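Local atomic coordinates of clostridium acetobutylicum Q97KL0 (Clostridium acetobutylicum, PDB entry 1XBF), a protein that is of unknown function but belongs to the UPF0047 (YjbQ) family and forms an assembly of three chains. Residues Tyr7-Ser12 against Arg125-Lys130. Residues are numbered along the deposited sequence; the frame is centred on the assembly and turned at random.
Sequences YSLKTS and RKVFVK. With SO4 (sulfate ion), chain D.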
loop_
_atom_site.group_PDB
_atom_site.type_symbol
_atom_site.label_atom_id
_atom_site.label_comp_id
_atom_site.label_asym_id
_atom_site.label_seq_id
_atom_site.Cartn_x
_atom_site.Cartn_y
_atom_site.Cartn_z
ATOM N N TYR A 7 15.974 -0.426 12.503
ATOM C CA TYR A 7 17.112 0.322 11.980
ATOM C C TYR A 7 16.878 1.811 12.189
ATOM O O TYR A 7 15.740 2.275 12.196
ATOM C CB TYR A 7 17.307 0.043 10.490
ATOM C CG TYR A 7 17.726 -1.372 10.171
ATOM C CD1 TYR A 7 16.895 -2.219 9.441
ATOM C CD2 TYR A 7 18.970 -1.860 10.575
ATOM C CE1 TYR A 7 17.289 -3.515 9.116
ATOM C CE2 TYR A 7 19.375 -3.159 10.256
ATOM C CZ TYR A 7 18.530 -3.979 9.526
ATOM O OH TYR A 7 18.926 -5.258 9.206
ATOM N N SER A 8 17.962 2.559 12.361
ATOM C CA SER A 8 17.874 3.997 12.579
ATOM C C SER A 8 18.197 4.745 11.287
ATOM O O SER A 8 19.133 4.388 10.574
ATOM C CB SER A 8 18.842 4.405 13.695
ATOM O OG SER A 8 18.836 5.804 13.898
ATOM N N LEU A 9 17.410 5.775 10.985
ATOM C CA LEU A 9 17.597 6.571 9.774
ATOM C C LEU A 9 17.699 8.049 10.077
ATOM O O LEU A 9 16.938 8.581 10.885
ATOM C CB LEU A 9 16.426 6.384 8.802
ATOM C CG LEU A 9 16.288 5.149 7.915
ATOM C CD1 LEU A 9 17.463 5.082 6.959
ATOM C CD2 LEU A 9 16.206 3.904 8.768
ATOM N N LYS A 10 18.632 8.716 9.409
ATOM C CA LYS A 10 18.814 10.148 9.577
ATOM C C LYS A 10 18.511 10.800 8.234
ATOM O O LYS A 10 19.287 10.668 7.285
ATOM C CB LYS A 10 20.255 10.458 9.995
ATOM C CG LYS A 10 20.533 11.936 10.239
ATOM C CD LYS A 10 19.791 12.447 11.468
ATOM C CE LYS A 10 20.008 13.942 11.684
ATOM N NZ LYS A 10 19.411 14.773 10.596
ATOM N N THR A 11 17.375 11.481 8.146
ATOM C CA THR A 11 16.982 12.158 6.913
ATOM C C THR A 11 17.562 13.567 6.937
ATOM O O THR A 11 17.819 14.105 8.012
ATOM C CB THR A 11 15.450 12.242 6.789
ATOM O OG1 THR A 11 14.925 13.035 7.860
ATOM C CG2 THR A 11 14.839 10.856 6.856
ATOM N N SER A 12 17.763 14.164 5.765
ATOM C CA SER A 12 18.337 15.507 5.695
ATOM C C SER A 12 17.400 16.606 5.196
ATOM O O SER A 12 17.067 17.529 5.943
ATOM C CB SER A 12 19.603 15.495 4.831
ATOM O OG SER A 12 19.305 15.228 3.473
ATOM N N ARG A 125 14.745 8.981 12.149
ATOM C CA ARG A 125 13.656 8.034 11.930
ATOM C C ARG A 125 14.016 6.584 12.203
ATOM O O ARG A 125 15.173 6.243 12.420
ATOM C CB ARG A 125 13.158 8.154 10.488
ATOM C CG ARG A 125 12.791 9.566 10.047
ATOM C CD ARG A 125 11.542 10.082 10.749
ATOM N NE ARG A 125 10.796 10.985 9.876
ATOM C CZ ARG A 125 9.615 11.510 10.177
ATOM N NH1 ARG A 125 9.040 11.231 11.339
ATOM N NH2 ARG A 125 8.993 12.292 9.307
ATOM N N LYS A 126 12.995 5.736 12.183
ATOM C CA LYS A 126 13.154 4.309 12.398
ATOM C C LYS A 126 12.411 3.564 11.292
ATOM O O LYS A 126 11.502 4.100 10.657
ATOM C CB LYS A 126 12.556 3.894 13.745
ATOM C CG LYS A 126 13.310 4.377 14.979
ATOM C CD LYS A 126 14.652 3.672 15.114
ATOM C CE LYS A 126 15.229 3.858 16.507
ATOM N NZ LYS A 126 14.300 3.330 17.549
ATOM N N VAL A 127 12.806 2.324 11.061
ATOM C CA VAL A 127 12.138 1.507 10.071
ATOM C C VAL A 127 12.214 0.097 10.628
ATOM O O VAL A 127 13.281 -0.344 11.063
ATOM C CB VAL A 127 12.827 1.605 8.680
ATOM C CG1 VAL A 127 14.202 0.963 8.715
ATOM C CG2 VAL A 127 11.947 0.953 7.621
ATOM N N PHE A 128 11.077 -0.594 10.664
ATOM C CA PHE A 128 11.048 -1.954 11.182
ATOM C C PHE A 128 11.065 -2.953 10.038
ATOM O O PHE A 128 10.403 -2.753 9.017
ATOM C CB PHE A 128 9.792 -2.212 12.018
ATOM C CG PHE A 128 9.506 -1.164 13.053
ATOM C CD1 PHE A 128 10.534 -0.454 13.661
ATOM C CD2 PHE A 128 8.197 -0.929 13.461
ATOM C CE1 PHE A 128 10.263 0.476 14.666
ATOM C CE2 PHE A 128 7.909 -0.005 14.464
ATOM C CZ PHE A 128 8.944 0.702 15.071
ATOM N N VAL A 129 11.821 -4.031 10.212
ATOM C CA VAL A 129 11.908 -5.067 9.199
ATOM C C VAL A 129 11.616 -6.414 9.847
ATOM O O VAL A 129 12.318 -6.835 10.767
ATOM C CB VAL A 129 13.311 -5.112 8.554
ATOM C CG1 VAL A 129 13.347 -6.160 7.459
ATOM C CG2 VAL A 129 13.666 -3.744 7.991
ATOM N N LYS A 130 10.563 -7.080 9.387
ATOM C CA LYS A 130 10.219 -8.381 9.937
ATOM C C LYS A 130 10.327 -9.437 8.848
ATOM O O LYS A 130 9.742 -9.298 7.773
ATOM C CB LYS A 130 8.803 -8.363 10.522
ATOM C CG LYS A 130 8.416 -9.648 11.248
ATOM C CD LYS A 130 7.100 -9.490 11.997
ATOM C CE LYS A 130 6.763 -10.741 12.808
ATOM N NZ LYS A 130 7.744 -10.994 13.905
HETATM S S SO4 D . 5.890 10.890 13.309
HETATM O O1 SO4 D . 6.014 12.192 13.982
HETATM O O2 SO4 D . 4.499 10.415 13.428
HETATM O O3 SO4 D . 6.248 11.044 11.886
HETATM O O4 SO4 D . 6.802 9.918 13.932
#
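The N-terminal strand pairs antiparallel with the C-terminal strand at one margin of the chain's larger sheet: Tyr7-Val127 and Leu9-Arg125 are hydrogen-bonded pairs, with the non-hydrogen-bonded pair Ser8-Lys126 between them. Tyr7 N gives a nearly straight bond to Val127 O (3.1 Å), and Val127 N returns one to Tyr7 O. The bonds tighten at the other pair: Leu9 N reaches Arg125 O at 2.7 Å from well above the carbonyl plane, whereas Arg125 N lies in the plane of the Leu9 carbonyl, 2.6 Å from Leu9 O. On the face carrying Tyr7, Leu9 and Val127, methyl CG1 of Val127, turned toward strand 5-10 by a chi1 of 68°, touches both Tyr7 CB (3.7 Å) and Leu9 CD2 (3.6 Å). Val129 CG2 meets the Tyr7 ring at its edge, in the ring plane, 3.8 Å from CE1. On the other face the Lys126 chain bends across toward strand 5-10, bringing its CD to 3.4 Å from Tyr7 O. Thr11 CG2 rests on Arg125 CG; beyond it Arg125 NH1 hydrogen-bonds sulfate O3 (2.9 Å), while NH2 forms a salt bridge with Glu118 and a hydrogen bond with Thr46. The sulfate, probably from the crystallisation liquor, also takes bonds from Thr45, Thr46 and Arg123, consistent with a site that can accept an anion. Leu23, Lys26 and Ala27 of helix 21-31 cover Tyr7, and Ala27 also touches Val129; strand 16-19 touches Thr11, and strand 37-41 continues the sheet beyond strand 124-133.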